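Long-range contacts in putative enoyl-CoA hydratase (Streptomyces avermitilis, PDB 3GKB), which is of unproven function but, as a member of the crotonase family, probably hydrates the double bond of enoyl-CoA thioesters or carries out a related reaction: residues B[64-69]-B[267-271]; B[110-114]-B[198-202]; B[131-137]-B[189-195]; B[146-150]-B[243-249]. All blocks are in the same frame, centred on the assembly; numbering follows the deposited sequence.

In the fold
Contacts 2 and 3 lie at one end of the main sheet, their centres 8 Å apart. Their strands, 108-113 in contact 2 and 130-134 in contact 3, are neighbours in the sheet, and strand 191-193 of contact 3 runs on into helix 195-210 of contact 2. Contact 1 lies 18 Å from contact 2 between centres; its Phe66 packs on Val111 and Leu113. Contact 4, 20 Å from contact 1 and 34 Å from contact 2 between centres, touches contact 1 through Leu146 and Met147. Along the chain, contact 1 spans the other three, contact 2 encloses contact 3, and contact 4 alternates with both. Contact 1 ties the C-terminal helices 264-268 and 270-280 to the loop after strand 55-60, while contacts 3 and 4 also meet different neighbouring subunits.

Contact 1 (B[64-69]-B[267-271]); sequences EFFLAH and ERDLE
Glu267 OE2 is gripped twice: by His69 NE2 at 2.6 Å, with an N-H...O angle of 161°, and by the backbone N of Gln262. The histidine belongs to the loop after strand 55-60, which in crotonase relatives leads into the oxyanion hole, and the carboxylate to the C-terminal helix 264-268. OE2 lies at the edge of the imidazole, near its plane, and is approached on its syn side. The other oxygen, Glu267 OE1, accepts from a water at 2.7 Å that also donates to Ala68 O, so both branches of the carboxylate are tied to the loop. Leu270 CD2 comes obliquely to the imidazole, 3.5 Å from His69 CD2. Nearer the backbone of Glu267, its CB meets Phe65 CZ at 3.4 Å, while Glu64 CG lies over one face of the same phenyl ring. At the partly exposed end, Glu64 has CG opposite its own N (chi1 -177°) and an extended chain, which carries the carboxylate out to Arg268. The guanidinium is met side-on and nearly coplanar, 13° between planes. Both carboxylate oxygens use syn lone pairs: Arg268 NE reaches Glu64 OE2 at 3.0 Å, and Arg268 NH2 reaches Glu64 OE1 at 3.1 Å.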
loop_
_atom_site.group_PDB
_atom_site.type_symbol
_atom_site.label_atom_id
_atom_site.label_comp_id
_atom_site.label_asym_id
_atom_site.label_seq_id
_atom_site.Cartn_x
_atom_site.Cartn_y
_atom_site.Cartn_z
ATOM N N GLU B 64 27.455 9.177 8.576
ATOM C CA GLU B 64 26.164 9.626 9.114
ATOM C C GLU B 64 25.095 9.894 8.046
ATOM O O GLU B 64 23.878 9.741 8.319
ATOM C CB GLU B 64 26.376 10.889 9.943
ATOM C CG GLU B 64 25.091 11.351 10.582
ATOM C CD GLU B 64 25.288 12.277 11.772
ATOM O OE1 GLU B 64 26.449 12.656 12.055
ATOM O OE2 GLU B 64 24.243 12.597 12.401
ATOM N N PHE B 65 25.541 10.309 6.857
ATOM C CA PHE B 65 24.634 10.722 5.751
ATOM C C PHE B 65 24.800 9.858 4.506
ATOM O O PHE B 65 25.908 9.594 4.061
ATOM C CB PHE B 65 24.871 12.191 5.403
ATOM C CG PHE B 65 24.743 13.073 6.589
ATOM C CD1 PHE B 65 23.482 13.364 7.112
ATOM C CD2 PHE B 65 25.858 13.511 7.252
ATOM C CE1 PHE B 65 23.362 14.116 8.255
ATOM C CE2 PHE B 65 25.742 14.243 8.409
ATOM C CZ PHE B 65 24.506 14.543 8.910
ATOM N N PHE B 66 23.676 9.401 3.958
ATOM C CA PHE B 66 23.666 8.760 2.646
ATOM C C PHE B 66 23.797 9.858 1.599
ATOM O O PHE B 66 24.809 9.929 0.881
ATOM C CB PHE B 66 22.382 7.944 2.468
ATOM C CG PHE B 66 22.251 7.306 1.130
ATOM C CD1 PHE B 66 22.877 6.091 0.853
ATOM C CD2 PHE B 66 21.533 7.926 0.119
ATOM C CE1 PHE B 66 22.754 5.522 -0.389
ATOM C CE2 PHE B 66 21.428 7.348 -1.139
ATOM C CZ PHE B 66 22.042 6.155 -1.386
ATOM N N LEU B 67 22.792 10.748 1.566
ATOM C CA LEU B 67 22.803 11.983 0.775
ATOM C C LEU B 67 22.017 13.016 1.565
ATOM O O LEU B 67 20.878 12.796 1.868
ATOM C CB LEU B 67 22.172 11.810 -0.592
ATOM C CG LEU B 67 22.963 11.018 -1.642
ATOM C CD1 LEU B 67 22.051 10.749 -2.890
ATOM C CD2 LEU B 67 24.302 11.718 -2.021
ATOM N N ALA B 68 22.664 14.102 1.940
ATOM C CA ALA B 68 22.081 15.055 2.883
ATOM C C ALA B 68 20.795 15.672 2.353
ATOM O O ALA B 68 19.799 15.721 3.057
ATOM C CB ALA B 68 23.076 16.135 3.197
ATOM N N HIS B 69 20.871 16.142 1.108
ATOM C CA HIS B 69 19.857 16.914 0.376
ATOM C C HIS B 69 20.596 17.648 -0.746
ATOM O O HIS B 69 21.812 17.554 -0.843
ATOM C CB HIS B 69 19.065 17.903 1.274
ATOM C CG HIS B 69 19.928 18.835 2.062
ATOM N ND1 HIS B 69 20.594 19.898 1.485
ATOM C CD2 HIS B 69 20.277 18.833 3.372
ATOM C CE1 HIS B 69 21.291 20.529 2.415
ATOM N NE2 HIS B 69 21.137 19.890 3.564
ATOM N N GLU B 267 23.368 19.318 10.122
ATOM C CA GLU B 267 22.541 18.314 9.443
ATOM C C GLU B 267 22.000 17.221 10.357
ATOM O O GLU B 267 21.003 16.582 10.036
ATOM C CB GLU B 267 23.324 17.662 8.311
ATOM C CG GLU B 267 23.696 18.606 7.179
ATOM C CD GLU B 267 22.526 18.939 6.253
ATOM O OE1 GLU B 267 21.652 18.081 6.018
ATOM O OE2 GLU B 267 22.488 20.063 5.743
ATOM N N ARG B 268 22.627 16.989 11.502
ATOM C CA ARG B 268 22.231 15.874 12.344
ATOM C C ARG B 268 20.729 15.960 12.716
ATOM O O ARG B 268 19.990 14.986 12.560
ATOM C CB ARG B 268 23.096 15.798 13.607
ATOM C CG ARG B 268 22.750 14.591 14.522
ATOM C CD ARG B 268 23.900 14.267 15.509
ATOM N NE ARG B 268 25.161 14.127 14.782
ATOM C CZ ARG B 268 26.273 14.832 14.997
ATOM N NH1 ARG B 268 26.368 15.728 15.979
ATOM N NH2 ARG B 268 27.334 14.614 14.232
ATOM N N ASP B 269 20.302 17.150 13.158
ATOM C CA ASP B 269 18.895 17.445 13.407
ATOM C C ASP B 269 18.490 18.623 12.535
ATOM O O ASP B 269 18.117 19.694 13.030
ATOM C CB ASP B 269 18.651 17.762 14.912
ATOM C CG ASP B 269 17.164 18.043 15.255
ATOM O OD1 ASP B 269 16.239 17.733 14.446
ATOM O OD2 ASP B 269 16.922 18.576 16.375
ATOM N N LEU B 270 18.546 18.423 11.221
ATOM C CA LEU B 270 18.207 19.502 10.297
ATOM C C LEU B 270 16.779 20.010 10.512
ATOM O O LEU B 270 16.500 21.203 10.286
ATOM C CB LEU B 270 18.451 19.079 8.834
ATOM C CG LEU B 270 18.326 20.136 7.744
ATOM C CD1 LEU B 270 19.352 21.284 7.970
ATOM C CD2 LEU B 270 18.491 19.505 6.357
ATOM N N GLU B 271 15.863 19.122 10.924
ATOM C CA GLU B 271 14.454 19.499 11.108
ATOM C C GLU B 271 14.382 20.535 12.194
ATOM O O GLU B 271 13.809 21.615 11.995
ATOM C CB GLU B 271 13.576 18.287 11.463
ATOM C CG GLU B 271 13.441 17.263 10.345
ATOM C CD GLU B 271 14.663 16.333 10.140
ATOM O OE1 GLU B 271 15.542 16.242 11.039
ATOM O OE2 GLU B 271 14.739 15.677 9.056
HETATM O O HOH W 1 20.377 15.704 5.806
#

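Contact 2 (B[110-114]-B[198-202]); sequences IVKLA and LDEYV
Lys112 leaves strand 108-113 with its CB pointing at helix 195-210 and ends in a salt bridge to Asp199. This is helix-on-sheet packing in the crotonase fold: the local strand and helix axes run antiparallel at 172°, 9.5 Å apart. CG stands opposite the backbone N, which sends the lysine chain toward the helix. There CG settles between two side chains on successive turns, 3.8 Å from Leu198 CD2 and 4.1 Å from Val202 CG2. Next, CD passes between Val202 CB and Asp199 OD1, nearer the oxygen. The chain bends at chi3 (71°), so that CE runs alongside Asp199 OD1 and the ammonium comes round to that oxygen. Lys112 NZ lies 2.8 Å from Asp199 OD1, on the anti side of the carboxylate and 30° out of its plane. Lys112 NZ also donates to a water at 2.8 Å, which in turn donates to Asp199 O. Lys112 is partly exposed and Asp199 exposed, whereas Leu198, Val202 and Ile110 are buried. Phe132 of the adjacent strand 130-134 touches both Leu198 and Val202. At the two ends of the contact, Leu198 CD2 rests 3.7 Å from Leu113 O, and Ile110 CG2 slides past Val202 CG1 at 3.9 Å.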
loop_
_atom_site.group_PDB
_atom_site.type_symbol
_atom_site.label_atom_id
_atom_site.label_comp_id
_atom_site.label_asym_id
_atom_site.label_seq_id
_atom_site.Cartn_x
_atom_site.Cartn_y
_atom_site.Cartn_z
ATOM N N ILE B 110 19.757 -1.053 -6.452
ATOM C CA ILE B 110 19.567 -1.363 -5.043
ATOM C C ILE B 110 20.219 -0.258 -4.216
ATOM O O ILE B 110 21.370 0.077 -4.460
ATOM C CB ILE B 110 20.230 -2.726 -4.673
ATOM C CG1 ILE B 110 19.606 -3.871 -5.467
ATOM C CG2 ILE B 110 20.092 -3.008 -3.154
ATOM C CD1 ILE B 110 20.383 -5.225 -5.340
ATOM N N VAL B 111 19.496 0.308 -3.255
ATOM C CA VAL B 111 20.098 1.287 -2.320
ATOM C C VAL B 111 20.311 0.606 -0.970
ATOM O O VAL B 111 19.411 -0.063 -0.450
ATOM C CB VAL B 111 19.211 2.550 -2.132
ATOM C CG1 VAL B 111 19.667 3.380 -0.899
ATOM C CG2 VAL B 111 19.200 3.434 -3.427
ATOM N N LYS B 112 21.522 0.739 -0.449
ATOM C CA LYS B 112 21.867 0.338 0.907
ATOM C C LYS B 112 21.947 1.595 1.776
ATOM O O LYS B 112 22.920 2.371 1.657
ATOM C CB LYS B 112 23.207 -0.379 0.917
ATOM C CG LYS B 112 23.655 -0.782 2.311
ATOM C CD LYS B 112 24.851 -1.737 2.261
ATOM C CE LYS B 112 26.109 -1.055 1.815
ATOM N NZ LYS B 112 27.322 -1.950 1.907
ATOM N N LEU B 113 20.954 1.773 2.643
ATOM C CA LEU B 113 20.795 2.986 3.442
ATOM C C LEU B 113 21.144 2.716 4.899
ATOM O O LEU B 113 20.377 2.083 5.628
ATOM C CB LEU B 113 19.360 3.522 3.334
ATOM C CG LEU B 113 19.063 4.808 4.133
ATOM C CD1 LEU B 113 19.873 5.988 3.521
ATOM C CD2 LEU B 113 17.587 5.132 4.187
ATOM N N ALA B 114 22.283 3.254 5.320
ATOM C CA ALA B 114 22.739 3.106 6.686
ATOM C C ALA B 114 22.515 4.362 7.509
ATOM O O ALA B 114 22.246 4.246 8.712
ATOM C CB ALA B 114 24.215 2.683 6.724
ATOM N N LEU B 198 23.196 -5.586 7.631
ATOM C CA LEU B 198 22.772 -4.954 6.395
ATOM C C LEU B 198 23.742 -5.139 5.227
ATOM O O LEU B 198 23.315 -5.382 4.096
ATOM C CB LEU B 198 22.532 -3.464 6.646
ATOM C CG LEU B 198 22.091 -2.668 5.422
ATOM C CD1 LEU B 198 20.762 -3.177 4.923
ATOM C CD2 LEU B 198 22.113 -1.150 5.732
ATOM N N ASP B 199 25.039 -5.020 5.501
ATOM C CA ASP B 199 26.062 -5.096 4.452
ATOM C C ASP B 199 26.075 -6.488 3.802
ATOM O O ASP B 199 26.095 -6.610 2.560
ATOM C CB ASP B 199 27.443 -4.777 5.015
ATOM C CG ASP B 199 27.583 -3.341 5.467
ATOM O OD1 ASP B 199 27.150 -2.434 4.696
ATOM O OD2 ASP B 199 28.136 -3.145 6.595
ATOM N N GLU B 200 26.076 -7.528 4.622
ATOM C CA GLU B 200 26.033 -8.893 4.099
ATOM C C GLU B 200 24.686 -9.216 3.400
ATOM O O GLU B 200 24.662 -9.889 2.371
ATOM C CB GLU B 200 26.384 -9.935 5.199
ATOM C CG GLU B 200 27.870 -9.906 5.607
ATOM C CD GLU B 200 28.312 -11.195 6.328
ATOM O OE1 GLU B 200 27.444 -11.845 6.948
ATOM O OE2 GLU B 200 29.509 -11.563 6.232
ATOM N N TYR B 201 23.581 -8.710 3.928
ATOM C CA TYR B 201 22.269 -8.927 3.330
ATOM C C TYR B 201 22.166 -8.343 1.900
ATOM O O TYR B 201 21.740 -9.026 0.959
ATOM C CB TYR B 201 21.205 -8.263 4.204
ATOM C CG TYR B 201 19.814 -8.606 3.801
ATOM C CD1 TYR B 201 19.093 -9.589 4.490
ATOM C CD2 TYR B 201 19.194 -7.964 2.735
ATOM C CE1 TYR B 201 17.798 -9.906 4.123
ATOM C CE2 TYR B 201 17.911 -8.292 2.360
ATOM C CZ TYR B 201 17.218 -9.256 3.063
ATOM O OH TYR B 201 15.930 -9.591 2.699
ATOM N N VAL B 202 22.579 -7.089 1.748
ATOM C CA VAL B 202 22.568 -6.433 0.427
ATOM C C VAL B 202 23.541 -7.123 -0.535
ATOM O O VAL B 202 23.208 -7.381 -1.698
ATOM C CB VAL B 202 22.823 -4.920 0.546
ATOM C CG1 VAL B 202 23.012 -4.242 -0.847
ATOM C CG2 VAL B 202 21.688 -4.284 1.375
HETATM O O HOH W 2 27.196 -4.631 0.957
#

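Contact 3 (B[131-137]-B[189-195]); sequences AFAAAET and INRALPA
Parallel pairing of strand 191-193 with strand 130-134 completes the edge of the main crotonase-type sheet, with Phe132 opposite Arg191, Ala133 opposite Ala192 and Ala134 opposite Leu193. The bonds alternate along the ladder: Ala133 N to Arg191 O at 3.0 Å, Leu193 N to Ala133 O at 2.8 Å, and Ala135 N to Leu193 O at 2.8 Å. A side chain closes each end. Asn190 OD1 accepts from Ala131 N at 3.0 Å, the donor standing well above the carbonyl plane, while Asn190 N returns a 2.9 Å bond to Ala131 O. At the far end Glu136 bends at chi2 (93°), curling back until OE1 takes Ala195 N at 2.8 Å on its syn side. On the sheet face bearing Phe132, the edge of the ring meets Arg191 CB at 3.9 Å, with Leu193 alongside. On the face of Ala133, its CB and Ile189 CD1 are 3.4 Å apart, closer than usual van der Waals contact. The second subunit adds Glu170 and Tyr186, which bind the guanidinium of Arg191. Around the pair, helix 195-210 packs on the Phe132 side, helix 180-186 packs on Ala133 and Ala192, and strand 108-113 pairs with the other edge of strand 130-134.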
loop_
_atom_site.group_PDB
_atom_site.type_symbol
_atom_site.label_atom_id
_atom_site.label_comp_id
_atom_site.label_asym_id
_atom_site.label_seq_id
_atom_site.Cartn_x
_atom_site.Cartn_y
_atom_site.Cartn_z
ATOM N N ALA B 131 15.246 -0.734 -1.844
ATOM C CA ALA B 131 16.012 -0.035 -0.828
ATOM C C ALA B 131 15.908 -0.830 0.486
ATOM O O ALA B 131 14.801 -1.194 0.928
ATOM C CB ALA B 131 15.478 1.353 -0.606
ATOM N N PHE B 132 17.064 -1.059 1.086
ATOM C CA PHE B 132 17.207 -1.790 2.354
ATOM C C PHE B 132 17.926 -0.848 3.318
ATOM O O PHE B 132 18.976 -0.276 2.958
ATOM C CB PHE B 132 18.025 -3.080 2.144
ATOM C CG PHE B 132 17.391 -4.029 1.152
ATOM C CD1 PHE B 132 16.239 -4.720 1.501
ATOM C CD2 PHE B 132 17.874 -4.165 -0.153
ATOM C CE1 PHE B 132 15.612 -5.589 0.581
ATOM C CE2 PHE B 132 17.257 -5.035 -1.061
ATOM C CZ PHE B 132 16.110 -5.727 -0.680
ATOM N N ALA B 133 17.393 -0.708 4.536
ATOM C CA ALA B 133 17.892 0.286 5.496
ATOM C C ALA B 133 18.229 -0.308 6.869
ATOM O O ALA B 133 17.590 -1.257 7.326
ATOM C CB ALA B 133 16.888 1.448 5.674
ATOM N N ALA B 134 19.226 0.281 7.516
ATOM C CA ALA B 134 19.657 -0.124 8.862
ATOM C C ALA B 134 18.622 0.353 9.920
ATOM O O ALA B 134 18.383 1.569 10.092
ATOM C CB ALA B 134 21.025 0.491 9.165
ATOM N N ALA B 135 18.057 -0.607 10.643
ATOM C CA ALA B 135 16.985 -0.326 11.611
ATOM C C ALA B 135 17.418 0.712 12.640
ATOM O O ALA B 135 16.658 1.634 12.968
ATOM C CB ALA B 135 16.531 -1.647 12.288
ATOM N N GLU B 136 18.653 0.617 13.105
ATOM C CA GLU B 136 19.126 1.443 14.226
ATOM C C GLU B 136 19.557 2.839 13.853
ATOM O O GLU B 136 19.511 3.728 14.690
ATOM C CB GLU B 136 20.329 0.776 14.934
ATOM C CG GLU B 136 20.013 -0.536 15.653
ATOM C CD GLU B 136 20.244 -1.766 14.779
ATOM O OE1 GLU B 136 20.095 -1.655 13.547
ATOM O OE2 GLU B 136 20.561 -2.850 15.325
ATOM N N THR B 137 20.027 3.027 12.617
ATOM C CA THR B 137 20.751 4.222 12.235
ATOM C C THR B 137 20.130 5.008 11.073
ATOM O O THR B 137 20.339 6.202 10.969
ATOM C CB THR B 137 22.218 3.865 11.885
ATOM O OG1 THR B 137 22.234 2.849 10.889
ATOM C CG2 THR B 137 22.954 3.312 13.123
ATOM N N ILE B 189 10.481 2.294 1.731
ATOM C CA ILE B 189 11.592 1.406 1.385
ATOM C C ILE B 189 11.130 -0.040 1.484
ATOM O O ILE B 189 10.043 -0.331 2.007
ATOM C CB ILE B 189 12.815 1.609 2.315
ATOM C CG1 ILE B 189 12.448 1.247 3.764
ATOM C CG2 ILE B 189 13.334 3.020 2.197
ATOM C CD1 ILE B 189 13.596 1.399 4.772
ATOM N N ASN B 190 11.957 -0.978 1.030
ATOM C CA ASN B 190 11.537 -2.370 0.988
ATOM C C ASN B 190 11.571 -3.027 2.364
ATOM O O ASN B 190 10.629 -3.745 2.745
ATOM C CB ASN B 190 12.398 -3.196 0.019
ATOM C CG ASN B 190 12.185 -2.804 -1.424
ATOM O OD1 ASN B 190 12.394 -1.652 -1.802
ATOM N ND2 ASN B 190 11.774 -3.771 -2.250
ATOM N N ARG B 191 12.642 -2.791 3.109
ATOM C CA ARG B 191 12.864 -3.507 4.374
ATOM C C ARG B 191 13.831 -2.774 5.264
ATOM O O ARG B 191 14.753 -2.161 4.765
ATOM C CB ARG B 191 13.390 -4.923 4.108
ATOM C CG ARG B 191 13.074 -5.941 5.223
ATOM C CD ARG B 191 11.745 -6.605 4.923
ATOM N NE ARG B 191 11.831 -7.423 3.718
ATOM C CZ ARG B 191 12.356 -8.637 3.637
ATOM N NH1 ARG B 191 12.819 -9.278 4.718
ATOM N NH2 ARG B 191 12.391 -9.237 2.459
ATOM N N ALA B 192 13.603 -2.859 6.583
ATOM C CA ALA B 192 14.552 -2.452 7.604
ATOM C C ALA B 192 15.161 -3.717 8.184
ATOM O O ALA B 192 14.422 -4.689 8.529
ATOM C CB ALA B 192 13.876 -1.651 8.704
ATOM N N LEU B 193 16.486 -3.689 8.300
ATOM C CA LEU B 193 17.287 -4.827 8.753
ATOM C C LEU B 193 18.269 -4.377 9.825
ATOM O O LEU B 193 18.633 -3.221 9.872
ATOM C CB LEU B 193 18.054 -5.422 7.560
ATOM C CG LEU B 193 17.115 -6.039 6.511
ATOM C CD1 LEU B 193 17.763 -6.067 5.155
ATOM C CD2 LEU B 193 16.616 -7.420 6.982
ATOM N N PRO B 194 18.730 -5.291 10.688
ATOM C CA PRO B 194 19.753 -4.871 11.672
ATOM C C PRO B 194 21.008 -4.254 11.034
ATOM O O PRO B 194 21.492 -4.768 10.031
ATOM C CB PRO B 194 20.100 -6.182 12.391
ATOM C CG PRO B 194 18.907 -7.028 12.225
ATOM C CD PRO B 194 18.347 -6.702 10.865
ATOM N N ALA B 195 21.496 -3.143 11.591
ATOM C CA ALA B 195 22.655 -2.432 11.064
ATOM C C ALA B 195 23.847 -3.375 10.850
ATOM O O ALA B 195 24.535 -3.297 9.847
ATOM C CB ALA B 195 23.047 -1.267 11.981
#

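Contact 4 (B[146-150]-B[243-249]); sequences LMGII and TFSLPAA
Ile149 CG2 makes the central apolar contacts, reaching Ala249 CB at 3.6 Å and standing over one face of Phe244, 4.0 Å from the ring centroid and 24° off the normal, a CH-pi contact. The contact joins the loop 146-150 of the crotonase-type fold to the turn between helices 230-243 and 248-258. Thr243 OG1 approaches the same methyl at 3.4 Å. A chi1 of 63° leaves CG2 of the isoleucine opposite the carbonyl carbon, facing Thr243, Phe244 and Ala249. Beside this cluster the chains meet closely, with Gly148 CA 4.5 Å from Ala249 CA, and Ala249 CA gives a C-H...O contact to Met147 O at 3.3 Å. No direct hydrogen bond crosses; instead a water donates to Gly148 O at 2.7 Å and to Thr243 O at 2.8 Å, and weakly accepts from Ala249 N. Buried Ile150 N has no partner in the model. In the next shell, Trp240 fixes the turn twice: its backbone O binds Thr243 OG1, and its ring meets Phe244 edge-to-face. Thr243 and Ala248 also pack on the third subunit. Within the chain, Ile149 and Ile150 touch helix 230-243, and Leu146 and Met147 touch helix 270-280.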
loop_
_atom_site.group_PDB
_atom_site.type_symbol
_atom_site.label_atom_id
_atom_site.label_comp_id
_atom_site.label_asym_id
_atom_site.label_seq_id
_atom_site.Cartn_x
_atom_site.Cartn_y
_atom_site.Cartn_z
ATOM N N LEU B 146 10.115 22.605 5.260
ATOM C CA LEU B 146 10.782 23.468 6.254
ATOM C C LEU B 146 11.708 24.543 5.639
ATOM O O LEU B 146 12.108 25.501 6.331
ATOM C CB LEU B 146 11.550 22.628 7.279
ATOM C CG LEU B 146 10.699 21.635 8.071
ATOM C CD1 LEU B 146 11.536 20.885 9.096
ATOM C CD2 LEU B 146 9.486 22.269 8.718
ATOM N N MET B 147 11.993 24.394 4.350
ATOM C CA MET B 147 12.736 25.385 3.566
ATOM C C MET B 147 11.782 26.261 2.741
ATOM O O MET B 147 12.208 27.053 1.919
ATOM C CB MET B 147 13.796 24.667 2.729
ATOM C CG MET B 147 14.915 23.914 3.563
ATOM S SD MET B 147 16.142 23.193 2.379
ATOM C CE MET B 147 17.258 22.428 3.600
ATOM N N GLY B 148 10.473 26.121 2.992
ATOM C CA GLY B 148 9.450 26.924 2.347
ATOM C C GLY B 148 9.094 26.485 0.950
ATOM O O GLY B 148 8.505 27.252 0.188
ATOM N N ILE B 149 9.443 25.236 0.621
ATOM C CA ILE B 149 9.172 24.665 -0.697
ATOM C C ILE B 149 8.496 23.301 -0.517
ATOM O O ILE B 149 7.969 23.001 0.573
ATOM C CB ILE B 149 10.455 24.652 -1.582
ATOM C CG1 ILE B 149 11.553 23.753 -0.991
ATOM C CG2 ILE B 149 10.997 26.097 -1.735
ATOM C CD1 ILE B 149 12.723 23.451 -1.963
ATOM N N ILE B 150 8.376 22.536 -1.591
ATOM C CA ILE B 150 7.950 21.149 -1.505
ATOM C C ILE B 150 8.989 20.316 -2.267
ATOM O O ILE B 150 9.848 20.871 -2.938
ATOM C CB ILE B 150 6.502 20.922 -2.058
ATOM C CG1 ILE B 150 6.343 21.415 -3.525
ATOM C CG2 ILE B 150 5.465 21.615 -1.175
ATOM C CD1 ILE B 150 5.352 20.621 -4.324
ATOM N N THR B 243 6.316 27.869 -5.306
ATOM C CA THR B 243 6.804 28.179 -3.958
ATOM C C THR B 243 8.018 29.126 -3.972
ATOM O O THR B 243 8.226 29.865 -3.012
ATOM C CB THR B 243 7.112 26.886 -3.113
ATOM O OG1 THR B 243 8.231 26.176 -3.662
ATOM C CG2 THR B 243 5.890 25.977 -3.060
ATOM N N PHE B 244 8.812 29.124 -5.052
ATOM C CA PHE B 244 9.874 30.159 -5.239
ATOM C C PHE B 244 9.404 31.546 -5.673
ATOM O O PHE B 244 10.200 32.502 -5.726
ATOM C CB PHE B 244 10.926 29.682 -6.241
ATOM C CG PHE B 244 11.675 28.513 -5.779
ATOM C CD1 PHE B 244 11.283 27.243 -6.154
ATOM C CD2 PHE B 244 12.741 28.656 -4.896
ATOM C CE1 PHE B 244 11.952 26.154 -5.691
ATOM C CE2 PHE B 244 13.422 27.559 -4.440
ATOM C CZ PHE B 244 13.021 26.291 -4.852
ATOM N N SER B 245 8.135 31.693 -6.006
ATOM C CA SER B 245 7.579 33.025 -6.227
ATOM C C SER B 245 7.184 33.693 -4.924
ATOM O O SER B 245 6.575 34.760 -4.963
ATOM C CB SER B 245 6.336 32.942 -7.110
ATOM O OG SER B 245 6.622 32.254 -8.289
ATOM N N LEU B 246 7.445 33.039 -3.781
ATOM C CA LEU B 246 7.189 33.623 -2.463
ATOM C C LEU B 246 8.506 33.804 -1.698
ATOM O O LEU B 246 9.447 33.023 -1.902
ATOM C CB LEU B 246 6.231 32.713 -1.659
ATOM C CG LEU B 246 4.962 32.301 -2.417
ATOM C CD1 LEU B 246 4.202 31.201 -1.667
ATOM C CD2 LEU B 246 4.064 33.543 -2.649
ATOM N N PRO B 247 8.579 34.828 -0.817
ATOM C CA PRO B 247 9.874 35.219 -0.233
ATOM C C PRO B 247 10.489 34.253 0.768
ATOM O O PRO B 247 11.717 34.257 0.918
ATOM C CB PRO B 247 9.578 36.563 0.435
ATOM C CG PRO B 247 8.101 36.518 0.720
ATOM C CD PRO B 247 7.515 35.790 -0.465
ATOM N N ALA B 248 9.668 33.438 1.432
ATOM C CA ALA B 248 10.135 32.557 2.500
ATOM C C ALA B 248 11.278 31.641 2.089
ATOM O O ALA B 248 12.216 31.487 2.854
ATOM C CB ALA B 248 8.973 31.722 3.092
ATOM N N ALA B 249 11.191 31.024 0.911
ATOM C CA ALA B 249 12.171 30.026 0.502
ATOM C C ALA B 249 13.609 30.566 0.562
ATOM O O ALA B 249 14.477 29.917 1.135
ATOM C CB ALA B 249 11.851 29.478 -0.894
HETATM O O HOH W 3 8.367 29.954 -0.210
#